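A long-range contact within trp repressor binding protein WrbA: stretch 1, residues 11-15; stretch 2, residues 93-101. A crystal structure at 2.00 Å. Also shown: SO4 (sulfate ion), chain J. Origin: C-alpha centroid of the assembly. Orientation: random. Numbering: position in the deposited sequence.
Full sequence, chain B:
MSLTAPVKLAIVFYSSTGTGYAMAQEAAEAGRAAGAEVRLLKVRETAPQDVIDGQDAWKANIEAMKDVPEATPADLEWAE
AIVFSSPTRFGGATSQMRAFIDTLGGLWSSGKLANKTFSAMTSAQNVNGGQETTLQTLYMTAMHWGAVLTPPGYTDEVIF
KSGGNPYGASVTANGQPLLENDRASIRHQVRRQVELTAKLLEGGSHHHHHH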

ATOM      1  N   ILE B  11       9.090  22.232   5.919  1.00 13.83           N
ATOM      2  CA  ILE B  11       7.903  21.893   5.124  1.00 13.51           C
ATOM      3  C   ILE B  11       8.341  21.898   3.676  1.00 13.34           C
ATOM      4  O   ILE B  11       8.643  22.967   3.131  1.00 13.98           O
ATOM      5  CB  ILE B  11       6.763  22.924   5.293  1.00 13.84           C
ATOM      6  CG1 ILE B  11       6.493  23.261   6.771  1.00 14.89           C
ATOM      7  CG2 ILE B  11       5.488  22.453   4.602  1.00 14.10           C
ATOM      8  CD1 ILE B  11       6.142  22.099   7.623  1.00 16.79           C
ATOM      9  N   VAL B  12       8.414  20.713   3.069  1.00 12.38           N
ATOM     10  CA  VAL B  12       8.830  20.544   1.674  1.00 12.23           C
ATOM     11  C   VAL B  12       7.587  20.129   0.885  1.00 12.04           C
ATOM     12  O   VAL B  12       6.944  19.104   1.190  1.00 11.18           O
ATOM     13  CB  VAL B  12       9.934  19.472   1.504  1.00 12.10           C
ATOM     14  CG1 VAL B  12      10.323  19.321   0.039  1.00 11.90           C
ATOM     15  CG2 VAL B  12      11.143  19.811   2.333  1.00 13.97           C
ATOM     16  N   PHE B  13       7.207  20.965  -0.074  1.00 11.29           N
ATOM     17  CA  PHE B  13       5.954  20.782  -0.793  1.00 11.64           C
ATOM     18  C   PHE B  13       6.163  20.990  -2.280  1.00 11.96           C
ATOM     19  O   PHE B  13       6.972  21.838  -2.705  1.00 12.48           O
ATOM     20  CB  PHE B  13       4.870  21.734  -0.266  1.00 11.50           C
ATOM     21  CG  PHE B  13       5.041  23.153  -0.732  1.00 11.94           C
ATOM     22  CD1 PHE B  13       4.343  23.618  -1.843  1.00 10.18           C
ATOM     23  CD2 PHE B  13       5.937  23.993  -0.097  1.00 10.94           C
ATOM     24  CE1 PHE B  13       4.518  24.898  -2.296  1.00 12.45           C
ATOM     25  CE2 PHE B  13       6.125  25.293  -0.550  1.00 11.92           C
ATOM     26  CZ  PHE B  13       5.424  25.746  -1.647  1.00 11.50           C
ATOM     27  N   TYR B  14       5.484  20.168  -3.070  1.00 12.89           N
ATOM     28  CA  TYR B  14       5.300  20.440  -4.479  1.00 13.15           C
ATOM     29  C   TYR B  14       3.883  20.965  -4.695  1.00 13.95           C
ATOM     30  O   TYR B  14       2.933  20.484  -4.065  1.00 14.07           O
ATOM     31  CB  TYR B  14       5.533  19.208  -5.368  1.00 13.35           C
ATOM     32  CG  TYR B  14       5.283  19.597  -6.796  1.00 11.75           C
ATOM     33  CD1 TYR B  14       6.160  20.439  -7.456  1.00 12.20           C
ATOM     34  CD2 TYR B  14       4.090  19.258  -7.430  1.00 13.92           C
ATOM     35  CE1 TYR B  14       5.896  20.876  -8.760  1.00 11.91           C
ATOM     36  CE2 TYR B  14       3.799  19.703  -8.722  1.00 12.51           C
ATOM     37  CZ  TYR B  14       4.716  20.511  -9.379  1.00 12.40           C
ATOM     38  OH  TYR B  14       4.450  20.956 -10.635  1.00 13.62           O
ATOM     39  N   SER B  15       3.744  21.945  -5.583  1.00 13.98           N
ATOM     40  CA  SER B  15       2.439  22.472  -5.970  1.00 14.69           C
ATOM     41  C   SER B  15       2.491  22.928  -7.430  1.00 14.99           C
ATOM     42  O   SER B  15       3.372  23.722  -7.803  1.00 15.00           O
ATOM     43  CB  SER B  15       2.041  23.643  -5.060  1.00 14.86           C
ATOM     44  OG  SER B  15       0.716  24.072  -5.350  1.00 16.81           O
ATOM     45  N   ALA B  93       2.983  10.116  -5.561  1.00 14.12           N
ATOM     46  CA  ALA B  93       3.414  11.497  -5.537  1.00 13.83           C
ATOM     47  C   ALA B  93       3.792  11.952  -6.960  1.00 13.42           C
ATOM     48  O   ALA B  93       4.019  11.145  -7.838  1.00 12.88           O
ATOM     49  CB  ALA B  93       4.576  11.670  -4.572  1.00 14.12           C
ATOM     50  N   THR B  94       3.850  13.260  -7.173  1.00 12.62           N
ATOM     51  CA  THR B  94       4.317  13.790  -8.441  1.00 12.47           C
ATOM     52  C   THR B  94       5.757  13.389  -8.719  1.00 11.99           C
ATOM     53  O   THR B  94       6.561  13.234  -7.794  1.00 12.33           O
ATOM     54  CB  THR B  94       4.268  15.322  -8.457  1.00 12.25           C
ATOM     55  OG1 THR B  94       5.083  15.831  -7.391  1.00 11.51           O
ATOM     56  CG2 THR B  94       2.828  15.823  -8.314  1.00 12.69           C
ATOM     57  N   SER B  95       6.104  13.292  -9.997  1.00 12.00           N
ATOM     58  CA  SER B  95       7.495  13.074 -10.387  1.00 12.53           C
ATOM     59  C   SER B  95       8.413  14.158  -9.816  1.00 12.46           C
ATOM     60  O   SER B  95       9.565  13.887  -9.502  1.00 12.08           O
ATOM     61  CB  SER B  95       7.646  13.003 -11.913  1.00 12.78           C
ATOM     62  OG  SER B  95       7.210  14.198 -12.523  1.00 14.20           O
ATOM     63  N   GLN B  96       7.891  15.369  -9.632  1.00 12.56           N
ATOM     64  CA  GLN B  96       8.708  16.471  -9.134  1.00 12.91           C
ATOM     65  C   GLN B  96       9.139  16.169  -7.691  1.00 12.88           C
ATOM     66  O   GLN B  96      10.309  16.344  -7.318  1.00 13.34           O
ATOM     67  CB  GLN B  96       7.952  17.809  -9.235  1.00 13.03           C
ATOM     68  CG  GLN B  96       7.720  18.313 -10.669  1.00 12.28           C
ATOM     69  CD  GLN B  96       6.356  17.927 -11.259  1.00 13.19           C
ATOM     70  OE1 GLN B  96       5.762  16.910 -10.881  1.00 14.72           O
ATOM     71  NE2 GLN B  96       5.854  18.755 -12.184  1.00 10.92           N
ATOM     72  N   MET B  97       8.200  15.679  -6.885  1.00 12.59           N
ATOM     73  CA  MET B  97       8.504  15.287  -5.532  1.00 12.19           C
ATOM     74  C   MET B  97       9.436  14.080  -5.545  1.00 11.99           C
ATOM     75  O   MET B  97      10.441  14.070  -4.842  1.00 12.09           O
ATOM     76  CB  MET B  97       7.222  14.995  -4.750  1.00 12.64           C
ATOM     77  CG  MET B  97       7.437  14.411  -3.340  1.00 12.75           C
ATOM     78  SD  MET B  97       8.311  15.467  -2.187  1.00 14.74           S
ATOM     79  CE  MET B  97       7.106  16.653  -1.623  1.00 12.93           C
ATOM     80  N   ARG B  98       9.126  13.069  -6.349  1.00 11.90           N
ATOM     81  CA  ARG B  98      10.035  11.912  -6.445  1.00 12.06           C
ATOM     82  C   ARG B  98      11.437  12.323  -6.920  1.00 11.78           C
ATOM     83  O   ARG B  98      12.409  11.745  -6.488  1.00 11.89           O
ATOM     84  CB  ARG B  98       9.495  10.822  -7.358  1.00 11.43           C
ATOM     85  CG  ARG B  98       8.150  10.210  -6.944  1.00 13.59           C
ATOM     86  CD  ARG B  98       8.064   9.754  -5.504  1.00 13.54           C
ATOM     87  NE  ARG B  98       9.108   8.801  -5.124  1.00 14.00           N
ATOM     88  CZ  ARG B  98       9.098   8.060  -4.015  1.00 15.25           C
ATOM     89  NH1 ARG B  98       8.073   8.113  -3.162  1.00 16.61           N
ATOM     90  NH2 ARG B  98      10.108   7.238  -3.763  1.00 15.36           N
ATOM     91  N   ALA B  99      11.533  13.279  -7.838  1.00 11.93           N
ATOM     92  CA  ALA B  99      12.847  13.749  -8.297  1.00 12.18           C
ATOM     93  C   ALA B  99      13.647  14.296  -7.136  1.00 12.67           C
ATOM     94  O   ALA B  99      14.836  14.020  -7.036  1.00 12.93           O
ATOM     95  CB  ALA B  99      12.711  14.790  -9.381  1.00 12.49           C
ATOM     96  N   PHE B 100      12.980  15.057  -6.254  1.00 12.73           N
ATOM     97  CA  PHE B 100      13.596  15.563  -5.047  1.00 12.17           C
ATOM     98  C   PHE B 100      14.053  14.419  -4.155  1.00 12.27           C
ATOM     99  O   PHE B 100      15.181  14.384  -3.698  1.00 10.85           O
ATOM    100  CB  PHE B 100      12.642  16.463  -4.254  1.00 12.02           C
ATOM    101  CG  PHE B 100      13.216  16.893  -2.950  1.00 12.69           C
ATOM    102  CD1 PHE B 100      14.373  17.677  -2.914  1.00 12.32           C
ATOM    103  CD2 PHE B 100      12.665  16.470  -1.763  1.00 12.29           C
ATOM    104  CE1 PHE B 100      14.941  18.052  -1.689  1.00 11.46           C
ATOM    105  CE2 PHE B 100      13.228  16.824  -0.566  1.00 12.20           C
ATOM    106  CZ  PHE B 100      14.364  17.614  -0.524  1.00 11.71           C
ATOM    107  N   ILE B 101      13.146  13.479  -3.893  1.00 12.96           N
ATOM    108  CA  ILE B 101      13.456  12.295  -3.093  1.00 12.65           C
ATOM    109  C   ILE B 101      14.696  11.560  -3.649  1.00 13.13           C
ATOM    110  O   ILE B 101      15.572  11.145  -2.893  1.00 12.68           O
ATOM    111  CB  ILE B 101      12.208  11.358  -3.010  1.00 12.49           C
ATOM    112  CG1 ILE B 101      11.158  11.978  -2.083  1.00 11.67           C
ATOM    113  CG2 ILE B 101      12.595   9.962  -2.549  1.00 12.61           C
ATOM    114  CD1 ILE B 101       9.773  11.357  -2.202  1.00 12.21           C
TER
HETATM  115  S   SO4 J1303      -1.758  21.632  -6.485  1.00 15.25           S
HETATM  116  O1  SO4 J1303      -2.670  22.757  -6.695  1.00 17.63           O
HETATM  117  O2  SO4 J1303      -2.509  20.444  -6.137  1.00 15.47           O
HETATM  118  O3  SO4 J1303      -1.016  21.433  -7.730  1.00 15.48           O
HETATM  119  O4  SO4 J1303      -0.866  21.930  -5.372  1.00 14.55           O

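A strand, residues 11-13, runs into a loop beside a helix that begins at residue 95 and lies at least 80 positions away in sequence. Their directions differ by 130° and their axes come no closer than 10.3 Å, so side chains must span the gap. No hydrogen bond crosses it; the 314 Å² of buried surface rests on packing.

The strand's alternation carries on into the loop: V12 and, just past the strand end, Y14 point toward the second stretch, and F13 between them points away. Y14 contributes most. Its t chi1 (179°) carries the ring out beside the first turn of the helix, where Q96 lies over one face: Q96 CB sits 3.9 Å from the ring centroid, 23° off the normal, a CH-pi contact. With chi1 at m and chi2 at 95°, the Q96 side chain runs along the ring face toward its hydroxyl end, with CD still over the face. Y14 OH and Q96 NE2 are 3.0 Å apart, yet the angle is too poor for a hydrogen bond; NE2 is bonded elsewhere in the structure, OH to a residue adjoining one of the stretches.

With chi1 at p, T94 OG1 accepts a hydrogen bond from M97 N (3.2 Å), capping an amide that has no earlier helical carbonyl to use, and the same OG1 lies 3.6 Å from Y14 CD2.

M97 leaves its backbone sideways, but its flexible chain, t then p then p, brings the end nearer. M97 CE reaches 3.7 Å from V12 O and 4.1 Å from Y14 N, so the terminal methyl lies against the V12–Y14 backbone. M97 CA and Y14 CA, 6.2 Å apart, are the nearest CA pair across the stretches. V12, with chi1 at t, puts CG1 3.9 Å from F100 CE2, an apolar contact; F100, chi1 also t, points toward the strand.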